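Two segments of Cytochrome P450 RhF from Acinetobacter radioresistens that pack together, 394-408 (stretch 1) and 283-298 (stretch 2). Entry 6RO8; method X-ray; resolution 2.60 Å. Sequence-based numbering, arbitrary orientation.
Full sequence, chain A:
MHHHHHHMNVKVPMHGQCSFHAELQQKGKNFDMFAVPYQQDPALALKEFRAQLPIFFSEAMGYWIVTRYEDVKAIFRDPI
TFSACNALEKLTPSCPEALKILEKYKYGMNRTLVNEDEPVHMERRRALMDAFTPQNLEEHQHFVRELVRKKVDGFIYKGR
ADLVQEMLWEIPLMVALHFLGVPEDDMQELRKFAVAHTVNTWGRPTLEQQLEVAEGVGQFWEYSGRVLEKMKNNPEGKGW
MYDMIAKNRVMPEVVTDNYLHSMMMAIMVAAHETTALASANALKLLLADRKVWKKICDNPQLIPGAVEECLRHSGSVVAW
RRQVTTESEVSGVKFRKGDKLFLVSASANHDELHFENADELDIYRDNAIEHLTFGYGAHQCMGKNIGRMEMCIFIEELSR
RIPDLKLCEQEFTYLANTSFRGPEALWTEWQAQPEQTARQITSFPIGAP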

# COMPACT_ATOMS: atom_id res chain seq x y z
N PHE A 394 -5.57 14.70 -8.26
CA PHE A 394 -5.28 14.10 -9.57
C PHE A 394 -6.53 14.08 -10.43
O PHE A 394 -6.55 14.63 -11.54
CB PHE A 394 -4.74 12.68 -9.43
CG PHE A 394 -3.31 12.61 -9.04
CD1 PHE A 394 -2.36 13.42 -9.65
CD2 PHE A 394 -2.90 11.73 -8.04
CE1 PHE A 394 -1.03 13.34 -9.28
CE2 PHE A 394 -1.59 11.66 -7.66
CZ PHE A 394 -0.65 12.45 -8.28
N ILE A 395 -7.60 13.48 -9.91
CA ILE A 395 -8.81 13.29 -10.70
C ILE A 395 -9.50 14.62 -11.00
O ILE A 395 -10.00 14.84 -12.11
CB ILE A 395 -9.74 12.31 -9.98
CG1 ILE A 395 -9.05 10.95 -9.84
CG2 ILE A 395 -11.06 12.19 -10.72
CD1 ILE A 395 -9.70 10.06 -8.79
N GLU A 396 -9.55 15.52 -10.01
CA GLU A 396 -10.14 16.83 -10.25
C GLU A 396 -9.41 17.54 -11.38
O GLU A 396 -10.04 18.00 -12.34
CB GLU A 396 -10.12 17.68 -8.97
CG GLU A 396 -11.10 18.88 -8.98
CD GLU A 396 -10.54 20.10 -9.71
OE1 GLU A 396 -9.30 20.12 -9.88
OE2 GLU A 396 -11.31 21.04 -10.11
N GLU A 397 -8.08 17.61 -11.29
CA GLU A 397 -7.30 18.33 -12.30
C GLU A 397 -7.55 17.73 -13.68
O GLU A 397 -7.87 18.45 -14.64
CB GLU A 397 -5.81 18.30 -11.95
CG GLU A 397 -4.92 19.23 -12.82
CD GLU A 397 -5.10 20.72 -12.45
OE1 GLU A 397 -4.62 21.60 -13.22
OE2 GLU A 397 -5.71 21.01 -11.39
N LEU A 398 -7.46 16.40 -13.78
CA LEU A 398 -7.59 15.73 -15.06
C LEU A 398 -9.00 15.86 -15.63
O LEU A 398 -9.17 16.14 -16.82
CB LEU A 398 -7.22 14.25 -14.92
CG LEU A 398 -5.72 13.97 -14.86
CD1 LEU A 398 -5.45 12.53 -14.44
CD2 LEU A 398 -5.10 14.28 -16.20
N SER A 399 -10.02 15.62 -14.81
CA SER A 399 -11.39 15.70 -15.32
C SER A 399 -11.81 17.12 -15.59
O SER A 399 -12.71 17.35 -16.42
CB SER A 399 -12.35 15.05 -14.33
OG SER A 399 -12.36 15.78 -13.11
N ARG A 400 -11.18 18.09 -14.94
CA ARG A 400 -11.49 19.49 -15.20
C ARG A 400 -10.92 19.94 -16.53
O ARG A 400 -11.62 20.58 -17.33
CB ARG A 400 -10.93 20.37 -14.08
CG ARG A 400 -11.48 21.76 -14.09
CD ARG A 400 -10.94 22.55 -12.92
NE ARG A 400 -9.61 23.07 -13.19
CZ ARG A 400 -8.54 22.75 -12.47
NH1 ARG A 400 -8.66 21.92 -11.45
NH2 ARG A 400 -7.35 23.27 -12.77
N ARG A 401 -9.66 19.61 -16.79
CA ARG A 401 -8.96 20.18 -17.93
C ARG A 401 -8.90 19.25 -19.13
O ARG A 401 -8.65 19.72 -20.25
CB ARG A 401 -7.54 20.58 -17.51
CG ARG A 401 -7.55 21.51 -16.33
CD ARG A 401 -6.16 21.80 -15.86
NE ARG A 401 -5.28 22.12 -16.97
CZ ARG A 401 -3.99 22.40 -16.83
NH1 ARG A 401 -3.45 22.37 -15.61
NH2 ARG A 401 -3.24 22.70 -17.89
N ILE A 402 -9.12 17.95 -18.94
CA ILE A 402 -9.18 17.03 -20.07
C ILE A 402 -10.44 16.18 -19.92
O ILE A 402 -10.34 14.99 -19.61
CB ILE A 402 -7.94 16.14 -20.13
CG1 ILE A 402 -6.66 16.92 -19.83
CG2 ILE A 402 -7.84 15.51 -21.48
CD1 ILE A 402 -5.41 16.05 -19.88
N PRO A 403 -11.63 16.75 -20.09
CA PRO A 403 -12.85 15.95 -19.90
C PRO A 403 -13.05 14.86 -20.95
O PRO A 403 -13.84 13.93 -20.70
CB PRO A 403 -13.97 16.99 -19.95
CG PRO A 403 -13.36 18.17 -20.64
CD PRO A 403 -11.93 18.18 -20.29
N ASP A 404 -12.39 14.94 -22.10
CA ASP A 404 -12.46 13.86 -23.09
C ASP A 404 -11.38 12.80 -22.86
O ASP A 404 -11.19 11.94 -23.73
CB ASP A 404 -12.38 14.41 -24.52
CG ASP A 404 -11.01 14.99 -24.87
OD1 ASP A 404 -10.40 15.67 -24.01
OD2 ASP A 404 -10.55 14.77 -26.01
N LEU A 405 -10.68 12.84 -21.73
CA LEU A 405 -9.70 11.83 -21.39
C LEU A 405 -10.28 10.43 -21.52
O LEU A 405 -11.37 10.16 -21.01
CB LEU A 405 -9.23 12.04 -19.95
CG LEU A 405 -7.89 11.42 -19.64
CD1 LEU A 405 -7.00 12.19 -20.52
CD2 LEU A 405 -7.51 11.62 -18.19
N LYS A 406 -9.55 9.54 -22.19
CA LYS A 406 -9.94 8.14 -22.32
C LYS A 406 -8.71 7.25 -22.27
O LYS A 406 -7.60 7.67 -22.61
CB LYS A 406 -10.71 7.85 -23.62
CG LYS A 406 -10.10 8.37 -24.93
CD LYS A 406 -11.20 8.66 -25.95
CE LYS A 406 -11.57 10.12 -25.95
NZ LYS A 406 -12.97 10.41 -26.36
N LEU A 407 -8.90 6.01 -21.84
CA LEU A 407 -7.82 5.04 -21.87
C LEU A 407 -7.51 4.65 -23.31
O LEU A 407 -8.42 4.49 -24.13
CB LEU A 407 -8.19 3.79 -21.06
CG LEU A 407 -8.27 3.95 -19.54
CD1 LEU A 407 -9.10 2.81 -18.92
CD2 LEU A 407 -6.87 4.02 -18.92
N CYS A 408 -6.22 4.52 -23.63
CA CYS A 408 -5.86 3.86 -24.88
C CYS A 408 -5.99 2.35 -24.75
O CYS A 408 -5.94 1.79 -23.65
CB CYS A 408 -4.43 4.19 -25.31
SG CYS A 408 -3.90 5.93 -25.32
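Stretch 2 (283-298) LKLLLADRKVWKKICD

Stretch 2 consists of two helical segments that meet at a bend around Asp-289. The first, which enters from earlier in the chain, has its axis at 31° to that of helix 394-401, with the two N-to-C directions broadly alike and a closest approach of 11.8 Å. The second, 290-298, crosses the same helix almost at a right angle (-92°) and comes closer, to 9.0 Å. Asp-289 occupies the N-cap position of this second helix, its OD1 accepting a weak bond from Val-292 N (3.5 Å). In stretch 1 the helix gives way at Ile-402 to a type I turn, Ile-402 to Leu-405, followed by a short extended segment. The backbones draw nearest at Ser-399 and Cys-297, whose CA atoms lie 5.2 Å apart; the CA atoms of Lys-406 and Leu-287 are 5.6 Å apart.

Trp-293 points toward stretch 1 and packs against both its helix and its turn. Its CZ2 lies 3.6 Å from Ser-399 CA, while NE1 donates to Pro-403 O (3.0 Å) near the ring plane; Leu-405 O lies over one ring face. Lys-294 NZ adds a weak bond to the same Pro-403 O, at 3.2 Å. The turn thus offers carbonyls to the second helix, and Arg-290 takes another: its NH2 donates to Leu-405 O at 2.5 Å, and its NH1, weakly bonded to that oxygen at 2.7 Å, also reaches Leu-287 O at 2.7 Å, linking the turn to the backbone at Leu-287.

Apolar contacts complete the packing. Leu-283 CD2 approaches Leu-398 CD1 at 3.5 Å, and Ile-395 meets Leu-286 (CD1 to CD1, 3.8 Å) and Ile-296 (CG2 to CG2, 4.0 Å). Farther along, Leu-287 CD1 sits 3.6 Å from Leu-405 CD2, and Leu-407 CD1 lies 3.8 Å from Ala-288 CB.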

# COMPACT_ATOMS: atom_id res chain seq x y z
N LEU A 283 -7.92 6.11 -11.65
CA LEU A 283 -8.04 6.68 -12.98
C LEU A 283 -8.34 5.60 -14.01
O LEU A 283 -9.16 5.82 -14.92
CB LEU A 283 -6.77 7.43 -13.37
CG LEU A 283 -6.53 8.75 -12.65
CD1 LEU A 283 -5.07 9.10 -12.70
CD2 LEU A 283 -7.35 9.84 -13.27
N LYS A 284 -7.70 4.43 -13.89
CA LYS A 284 -8.01 3.31 -14.77
C LYS A 284 -9.49 2.92 -14.66
O LYS A 284 -10.17 2.73 -15.68
CB LYS A 284 -7.10 2.13 -14.45
CG LYS A 284 -7.32 0.84 -15.24
CD LYS A 284 -6.16 -0.14 -14.97
CE LYS A 284 -6.44 -1.51 -15.56
NZ LYS A 284 -7.76 -2.03 -15.11
N LEU A 285 -10.00 2.81 -13.43
CA LEU A 285 -11.40 2.47 -13.21
C LEU A 285 -12.34 3.50 -13.80
O LEU A 285 -13.25 3.16 -14.57
CB LEU A 285 -11.65 2.35 -11.71
CG LEU A 285 -11.68 0.99 -11.05
CD1 LEU A 285 -12.04 1.21 -9.59
CD2 LEU A 285 -12.71 0.11 -11.73
N LEU A 286 -12.15 4.78 -13.44
CA LEU A 286 -13.10 5.82 -13.82
C LEU A 286 -13.01 6.18 -15.30
O LEU A 286 -14.03 6.54 -15.90
CB LEU A 286 -12.90 7.06 -12.95
CG LEU A 286 -12.94 6.87 -11.42
CD1 LEU A 286 -12.31 8.05 -10.67
CD2 LEU A 286 -14.36 6.58 -10.88
N LEU A 287 -11.82 6.12 -15.90
CA LEU A 287 -11.68 6.43 -17.32
C LEU A 287 -12.29 5.37 -18.20
O LEU A 287 -12.52 5.63 -19.40
CB LEU A 287 -10.21 6.61 -17.69
CG LEU A 287 -9.59 7.96 -17.32
CD1 LEU A 287 -8.23 8.08 -17.95
CD2 LEU A 287 -10.47 9.08 -17.78
N ALA A 288 -12.56 4.19 -17.65
CA ALA A 288 -13.13 3.10 -18.43
C ALA A 288 -14.65 3.09 -18.42
O ALA A 288 -15.25 2.55 -19.35
CB ALA A 288 -12.60 1.76 -17.92
N ASP A 289 -15.27 3.69 -17.40
CA ASP A 289 -16.72 3.82 -17.31
C ASP A 289 -17.08 5.26 -17.71
O ASP A 289 -17.13 6.17 -16.88
CB ASP A 289 -17.18 3.47 -15.90
CG ASP A 289 -18.67 3.18 -15.81
OD1 ASP A 289 -19.44 3.68 -16.66
OD2 ASP A 289 -19.06 2.47 -14.87
N ARG A 290 -17.34 5.44 -19.01
CA ARG A 290 -17.54 6.79 -19.54
C ARG A 290 -18.74 7.47 -18.89
O ARG A 290 -18.73 8.70 -18.69
CB ARG A 290 -17.72 6.72 -21.06
CG ARG A 290 -16.57 6.03 -21.77
CD ARG A 290 -15.24 6.53 -21.26
NE ARG A 290 -14.99 7.92 -21.64
CZ ARG A 290 -13.94 8.62 -21.25
NH1 ARG A 290 -13.03 8.07 -20.45
NH2 ARG A 290 -13.80 9.89 -21.66
N LYS A 291 -19.77 6.70 -18.57
CA LYS A 291 -20.90 7.26 -17.83
C LYS A 291 -20.42 7.81 -16.49
O LYS A 291 -20.75 8.94 -16.11
CB LYS A 291 -21.99 6.20 -17.64
CG LYS A 291 -22.68 5.63 -18.93
CD LYS A 291 -21.71 4.89 -19.90
CE LYS A 291 -21.08 3.62 -19.28
NZ LYS A 291 -19.73 3.26 -19.86
N VAL A 292 -19.58 7.05 -15.79
CA VAL A 292 -19.06 7.51 -14.50
C VAL A 292 -18.17 8.74 -14.69
O VAL A 292 -18.19 9.67 -13.87
CB VAL A 292 -18.31 6.36 -13.78
CG1 VAL A 292 -17.40 6.90 -12.68
CG2 VAL A 292 -19.31 5.36 -13.21
N TRP A 293 -17.39 8.78 -15.77
CA TRP A 293 -16.40 9.84 -15.93
C TRP A 293 -17.06 11.19 -16.18
O TRP A 293 -16.66 12.21 -15.60
CB TRP A 293 -15.44 9.48 -17.07
CG TRP A 293 -14.41 10.53 -17.37
CD1 TRP A 293 -14.39 11.37 -18.43
CD2 TRP A 293 -13.25 10.84 -16.58
NE1 TRP A 293 -13.29 12.19 -18.37
CE2 TRP A 293 -12.57 11.89 -17.25
CE3 TRP A 293 -12.72 10.34 -15.40
CZ2 TRP A 293 -11.39 12.44 -16.76
CZ3 TRP A 293 -11.55 10.89 -14.91
CH2 TRP A 293 -10.90 11.93 -15.59
N LYS A 294 -18.08 11.24 -17.04
CA LYS A 294 -18.71 12.53 -17.27
C LYS A 294 -19.55 12.94 -16.08
O LYS A 294 -19.73 14.14 -15.86
CB LYS A 294 -19.52 12.51 -18.57
CG LYS A 294 -18.61 12.46 -19.82
CD LYS A 294 -18.53 13.84 -20.59
CE LYS A 294 -17.08 14.03 -21.13
NZ LYS A 294 -16.61 12.93 -22.06
N LYS A 295 -20.03 11.98 -15.28
CA LYS A 295 -20.61 12.34 -13.99
C LYS A 295 -19.57 13.04 -13.12
O LYS A 295 -19.87 14.06 -12.48
CB LYS A 295 -21.18 11.12 -13.29
CG LYS A 295 -22.71 11.10 -13.26
CD LYS A 295 -23.30 9.70 -12.99
CE LYS A 295 -23.39 8.89 -14.27
NZ LYS A 295 -24.53 9.32 -15.12
N ILE A 296 -18.33 12.52 -13.11
CA ILE A 296 -17.21 13.19 -12.43
C ILE A 296 -16.91 14.54 -13.09
O ILE A 296 -16.76 15.57 -12.40
CB ILE A 296 -15.95 12.31 -12.43
CG1 ILE A 296 -16.16 10.97 -11.70
CG2 ILE A 296 -14.74 13.09 -11.90
CD1 ILE A 296 -16.81 11.06 -10.34
N CYS A 297 -16.79 14.56 -14.42
CA CYS A 297 -16.56 15.82 -15.12
C CYS A 297 -17.64 16.84 -14.81
O CYS A 297 -17.35 18.02 -14.58
CB CYS A 297 -16.49 15.60 -16.63
SG CYS A 297 -14.99 14.76 -17.22
N ASP A 298 -18.90 16.41 -14.77
CA ASP A 298 -20.00 17.34 -14.55
C ASP A 298 -20.23 17.63 -13.07
O ASP A 298 -20.81 18.67 -12.75
CB ASP A 298 -21.29 16.79 -15.17
CG ASP A 298 -21.19 16.64 -16.67
OD1 ASP A 298 -20.31 17.28 -17.28
OD2 ASP A 298 -21.99 15.87 -17.24